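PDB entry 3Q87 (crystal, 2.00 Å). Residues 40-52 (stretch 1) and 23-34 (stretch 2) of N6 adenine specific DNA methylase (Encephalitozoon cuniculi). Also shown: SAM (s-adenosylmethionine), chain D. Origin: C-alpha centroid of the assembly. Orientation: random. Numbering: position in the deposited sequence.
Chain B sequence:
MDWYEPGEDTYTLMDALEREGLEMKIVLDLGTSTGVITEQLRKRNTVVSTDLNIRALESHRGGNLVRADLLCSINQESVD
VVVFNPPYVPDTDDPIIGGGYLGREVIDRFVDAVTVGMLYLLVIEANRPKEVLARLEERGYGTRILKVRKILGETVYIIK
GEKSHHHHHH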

# COMPACT_ATOMS: atom_id res chain seq x y z
N GLN B 40 -9.26 3.41 -10.36
CA GLN B 40 -8.67 3.54 -11.69
C GLN B 40 -7.42 2.66 -11.84
O GLN B 40 -7.23 2.00 -12.87
CB GLN B 40 -8.35 5.01 -11.96
CG GLN B 40 -7.32 5.22 -13.05
CD GLN B 40 -6.64 6.58 -12.96
OE1 GLN B 40 -6.44 7.26 -13.97
NE2 GLN B 40 -6.31 6.99 -11.74
N LEU B 41 -6.59 2.65 -10.81
CA LEU B 41 -5.34 1.89 -10.79
C LEU B 41 -5.53 0.38 -10.86
O LEU B 41 -4.72 -0.33 -11.44
CB LEU B 41 -4.54 2.21 -9.52
CG LEU B 41 -3.92 3.60 -9.46
CD1 LEU B 41 -3.26 3.84 -8.12
CD2 LEU B 41 -2.92 3.76 -10.58
N ARG B 42 -6.59 -0.13 -10.23
CA ARG B 42 -6.72 -1.58 -10.12
C ARG B 42 -7.10 -2.24 -11.43
O ARG B 42 -7.04 -3.46 -11.56
CB ARG B 42 -7.69 -1.98 -9.02
CG ARG B 42 -9.14 -1.63 -9.26
CD ARG B 42 -9.94 -2.02 -8.02
NE ARG B 42 -11.36 -1.69 -8.15
CZ ARG B 42 -12.24 -2.46 -8.76
NH1 ARG B 42 -11.86 -3.61 -9.30
NH2 ARG B 42 -13.52 -2.09 -8.83
N LYS B 43 -7.47 -1.43 -12.42
CA LYS B 43 -7.83 -1.97 -13.71
C LYS B 43 -6.62 -2.58 -14.42
O LYS B 43 -6.76 -3.54 -15.16
CB LYS B 43 -8.51 -0.90 -14.57
CG LYS B 43 -9.86 -0.45 -13.99
CD LYS B 43 -10.56 0.61 -14.85
CE LYS B 43 -9.76 1.90 -14.88
NZ LYS B 43 -10.41 2.92 -15.74
N ARG B 44 -5.43 -2.04 -14.16
CA ARG B 44 -4.24 -2.49 -14.85
C ARG B 44 -3.12 -2.94 -13.92
O ARG B 44 -2.07 -3.39 -14.38
CB ARG B 44 -3.71 -1.38 -15.77
CG ARG B 44 -4.78 -0.78 -16.69
CD ARG B 44 -4.20 0.39 -17.46
NE ARG B 44 -3.23 -0.10 -18.43
CZ ARG B 44 -2.40 0.67 -19.12
NH1 ARG B 44 -2.42 1.98 -18.94
NH2 ARG B 44 -1.56 0.13 -19.98
N ASN B 45 -3.34 -2.81 -12.61
CA ASN B 45 -2.29 -3.08 -11.64
C ASN B 45 -2.82 -3.79 -10.41
O ASN B 45 -4.03 -3.88 -10.20
CB ASN B 45 -1.61 -1.78 -11.19
CG ASN B 45 -1.09 -0.96 -12.36
OD1 ASN B 45 0.04 -1.16 -12.83
ND2 ASN B 45 -1.89 0.01 -12.81
N THR B 46 -1.90 -4.32 -9.60
CA THR B 46 -2.26 -4.77 -8.26
C THR B 46 -2.00 -3.65 -7.27
O THR B 46 -0.89 -3.13 -7.18
CB THR B 46 -1.51 -6.03 -7.85
OG1 THR B 46 -1.79 -7.07 -8.80
CG2 THR B 46 -1.99 -6.48 -6.45
N VAL B 47 -3.04 -3.27 -6.53
CA VAL B 47 -2.98 -2.08 -5.70
C VAL B 47 -3.13 -2.40 -4.22
O VAL B 47 -4.03 -3.15 -3.84
CB VAL B 47 -4.09 -1.07 -6.08
CG1 VAL B 47 -3.97 0.22 -5.25
CG2 VAL B 47 -4.07 -0.77 -7.60
N VAL B 48 -2.25 -1.85 -3.41
CA VAL B 48 -2.44 -1.81 -1.97
C VAL B 48 -2.84 -0.39 -1.62
O VAL B 48 -2.19 0.54 -2.04
CB VAL B 48 -1.16 -2.22 -1.21
CG1 VAL B 48 -1.41 -2.18 0.31
CG2 VAL B 48 -0.75 -3.61 -1.65
N SER B 49 -3.92 -0.22 -0.87
CA SER B 49 -4.41 1.12 -0.57
C SER B 49 -4.36 1.39 0.93
O SER B 49 -4.87 0.60 1.73
CB SER B 49 -5.82 1.28 -1.11
OG SER B 49 -5.87 0.82 -2.45
N THR B 50 -3.73 2.51 1.31
CA THR B 50 -3.52 2.80 2.73
C THR B 50 -3.98 4.20 3.09
O THR B 50 -3.98 5.09 2.25
CB THR B 50 -2.03 2.68 3.15
OG1 THR B 50 -1.31 3.83 2.69
CG2 THR B 50 -1.39 1.41 2.58
N ASP B 51 -4.39 4.38 4.34
CA ASP B 51 -4.77 5.70 4.85
C ASP B 51 -4.67 5.69 6.37
O ASP B 51 -4.76 4.64 7.01
CB ASP B 51 -6.21 6.07 4.42
CG ASP B 51 -6.41 7.57 4.32
OD1 ASP B 51 -6.58 8.08 3.19
OD2 ASP B 51 -6.37 8.26 5.36
N LEU B 52 -4.44 6.87 6.93
CA LEU B 52 -4.44 7.04 8.38
C LEU B 52 -5.88 7.10 8.88
O LEU B 52 -6.16 6.78 10.04
CB LEU B 52 -3.71 8.34 8.74
CG LEU B 52 -3.41 8.60 10.21
CD1 LEU B 52 -2.51 7.48 10.73
CD2 LEU B 52 -2.73 9.96 10.36
N SAM D . -6.34 9.98 -2.56
CA SAM D . -7.45 10.87 -2.19
C SAM D . -7.75 11.81 -3.37
O SAM D . -8.85 12.36 -3.50
OXT SAM D . -6.89 12.05 -4.22
CB SAM D . -7.26 11.62 -0.85
CG SAM D . -6.20 12.75 -0.69
SD SAM D . -6.23 13.74 0.86
CE SAM D . -5.63 15.36 0.31
C5' SAM D . -4.78 13.15 1.77
C4' SAM D . -5.09 11.78 2.36
O4' SAM D . -3.98 11.33 3.12
C3' SAM D . -6.29 11.80 3.29
O3' SAM D . -7.13 10.72 2.94
C2' SAM D . -5.71 11.57 4.67
O2' SAM D . -6.54 10.83 5.53
C1' SAM D . -4.45 10.79 4.33
N9 SAM D . -3.38 10.96 5.31
C8 SAM D . -3.09 12.04 6.11
N7 SAM D . -1.99 11.73 6.83
C5 SAM D . -1.59 10.47 6.48
C6 SAM D . -0.54 9.66 6.88
N6 SAM D . 0.32 10.09 7.79
N1 SAM D . -0.39 8.40 6.32
C2 SAM D . -1.28 7.93 5.37
N3 SAM D . -2.32 8.75 4.97
C4 SAM D . -2.46 9.98 5.52
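Stretch 2 (23-34) EMKIVLDLGTST

The polar contacts that fix stretch 2 on stretch 1 are mainly backbone hydrogen bonds between two parallel strands, 26-30 and 46-51, whose N-to-C directions differ by 21° (signed crossing angle -21°) and whose axes approach to 4.7 Å. The ladder alternates as a parallel pair requires: T46 N donates to K25 O (3.0 Å), V27 N to T46 O (2.8 Å), V48 N to V27 O (2.9 Å), D29 N to V48 O (2.9 Å) and T50 N to D29 O (3.1 Å). N-H...O angles of 151-171° support each assignment. The register follows: T46 lies beside I26, V47 beside V27, V48 beside L28, S49 beside D29 and T50 beside L30, with CA-CA distances of 4.7-5.2 Å. Phi of -85 to -119° and psi of 95 to 134° over I26-L30 indicate an extended backbone.

At each end, backbone bonds are joined by one to a side chain. Beyond L30 the chain turns through G31 (phi/psi 67/51); T32 N reaches T50 O at 2.9 Å, G31 N makes only a weak bond to the same T50 O (2.8 Å, 118°), and S33 N donates to D51 OD1 at 2.7 Å. D51 OD1 also accepts from SAM O3' (2.7 Å), so this carboxylate joins the turn to the ligand, while G31 O accepts from SAM N (2.7 Å). At the other end, M24 N bonds R44 O (2.8 Å, 165°) and K25 N bonds N45 OD1 (2.9 Å). A salt bridge, R44 NH2 to E23 OE1 at 3.2 Å, lies farther out.

Packing divides by sheet face. On the face of V27 and D29, V27 CG1 meets L41 CD1 at 3.8 Å and D29 CB meets V47 CG1 at 4.0 Å. On the face of L28 and L30, L28 CD1 lies 3.9 Å from V48 CB and 3.7 Å from T50 CG2. Together the stretches bury 886 Å².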

# COMPACT_ATOMS: atom_id res chain seq x y z
N GLU B 23 0.92 0.03 -15.83
CA GLU B 23 0.37 -1.28 -16.11
C GLU B 23 1.26 -2.39 -15.56
O GLU B 23 2.48 -2.27 -15.62
CB GLU B 23 0.23 -1.44 -17.63
CG GLU B 23 -0.04 -2.84 -18.10
CD GLU B 23 -0.18 -2.90 -19.61
OE1 GLU B 23 0.59 -2.18 -20.29
OE2 GLU B 23 -1.04 -3.65 -20.11
N MET B 24 0.65 -3.44 -15.03
CA MET B 24 1.40 -4.60 -14.53
C MET B 24 2.36 -4.25 -13.40
O MET B 24 3.42 -4.85 -13.27
CB MET B 24 2.22 -5.23 -15.67
CG MET B 24 1.38 -5.88 -16.75
SD MET B 24 0.14 -6.97 -16.05
CE MET B 24 -1.34 -6.02 -16.41
N LYS B 25 2.00 -3.28 -12.57
CA LYS B 25 2.83 -2.94 -11.43
C LYS B 25 2.17 -3.33 -10.12
O LYS B 25 0.97 -3.64 -10.09
CB LYS B 25 3.15 -1.45 -11.43
CG LYS B 25 3.84 -0.97 -12.71
CD LYS B 25 5.20 -1.63 -12.89
CE LYS B 25 5.88 -1.17 -14.16
NZ LYS B 25 5.36 -1.92 -15.34
N ILE B 26 2.95 -3.35 -9.05
CA ILE B 26 2.38 -3.35 -7.71
C ILE B 26 2.43 -1.90 -7.24
O ILE B 26 3.49 -1.31 -7.13
CB ILE B 26 3.15 -4.26 -6.73
CG1 ILE B 26 3.06 -5.72 -7.17
CG2 ILE B 26 2.57 -4.14 -5.31
CD1 ILE B 26 3.91 -6.67 -6.28
N VAL B 27 1.26 -1.31 -7.02
CA VAL B 27 1.17 0.13 -6.77
C VAL B 27 0.60 0.38 -5.39
O VAL B 27 -0.40 -0.23 -4.99
CB VAL B 27 0.26 0.85 -7.79
CG1 VAL B 27 0.22 2.36 -7.52
CG2 VAL B 27 0.74 0.57 -9.20
N LEU B 28 1.24 1.28 -4.67
CA LEU B 28 0.73 1.68 -3.37
C LEU B 28 -0.00 3.00 -3.55
O LEU B 28 0.62 4.00 -3.91
CB LEU B 28 1.89 1.87 -2.39
CG LEU B 28 1.49 2.16 -0.94
CD1 LEU B 28 0.99 0.90 -0.24
CD2 LEU B 28 2.66 2.76 -0.17
N ASP B 29 -1.32 2.98 -3.34
CA ASP B 29 -2.12 4.21 -3.33
C ASP B 29 -2.11 4.73 -1.90
O ASP B 29 -2.90 4.30 -1.05
CB ASP B 29 -3.56 3.92 -3.78
CG ASP B 29 -4.48 5.15 -3.69
OD1 ASP B 29 -3.97 6.28 -3.49
OD2 ASP B 29 -5.72 4.98 -3.82
N LEU B 30 -1.19 5.64 -1.62
CA LEU B 30 -0.98 6.17 -0.28
C LEU B 30 -1.95 7.32 -0.02
O LEU B 30 -2.05 8.23 -0.84
CB LEU B 30 0.47 6.66 -0.19
CG LEU B 30 1.03 7.13 1.15
CD1 LEU B 30 0.96 6.02 2.16
CD2 LEU B 30 2.48 7.59 0.96
N GLY B 31 -2.64 7.31 1.12
CA GLY B 31 -3.68 8.30 1.37
C GLY B 31 -4.85 8.06 0.41
O GLY B 31 -5.33 8.96 -0.27
N THR B 32 -5.30 6.81 0.37
CA THR B 32 -6.30 6.39 -0.60
C THR B 32 -7.64 7.04 -0.34
O THR B 32 -8.45 7.16 -1.26
CB THR B 32 -6.49 4.85 -0.57
OG1 THR B 32 -7.46 4.48 -1.54
CG2 THR B 32 -6.93 4.38 0.79
N SER B 33 -7.87 7.45 0.90
CA SER B 33 -9.20 7.94 1.31
C SER B 33 -10.28 6.90 0.98
O SER B 33 -10.20 5.76 1.45
CB SER B 33 -9.50 9.30 0.71
OG SER B 33 -10.66 9.86 1.31
N THR B 34 -11.28 7.25 0.17
CA THR B 34 -12.30 6.26 -0.23
C THR B 34 -12.03 5.54 -1.57
O THR B 34 -12.88 4.79 -2.08
CB THR B 34 -13.76 6.85 -0.23
OG1 THR B 34 -13.82 8.01 -1.06
CG2 THR B 34 -14.21 7.22 1.18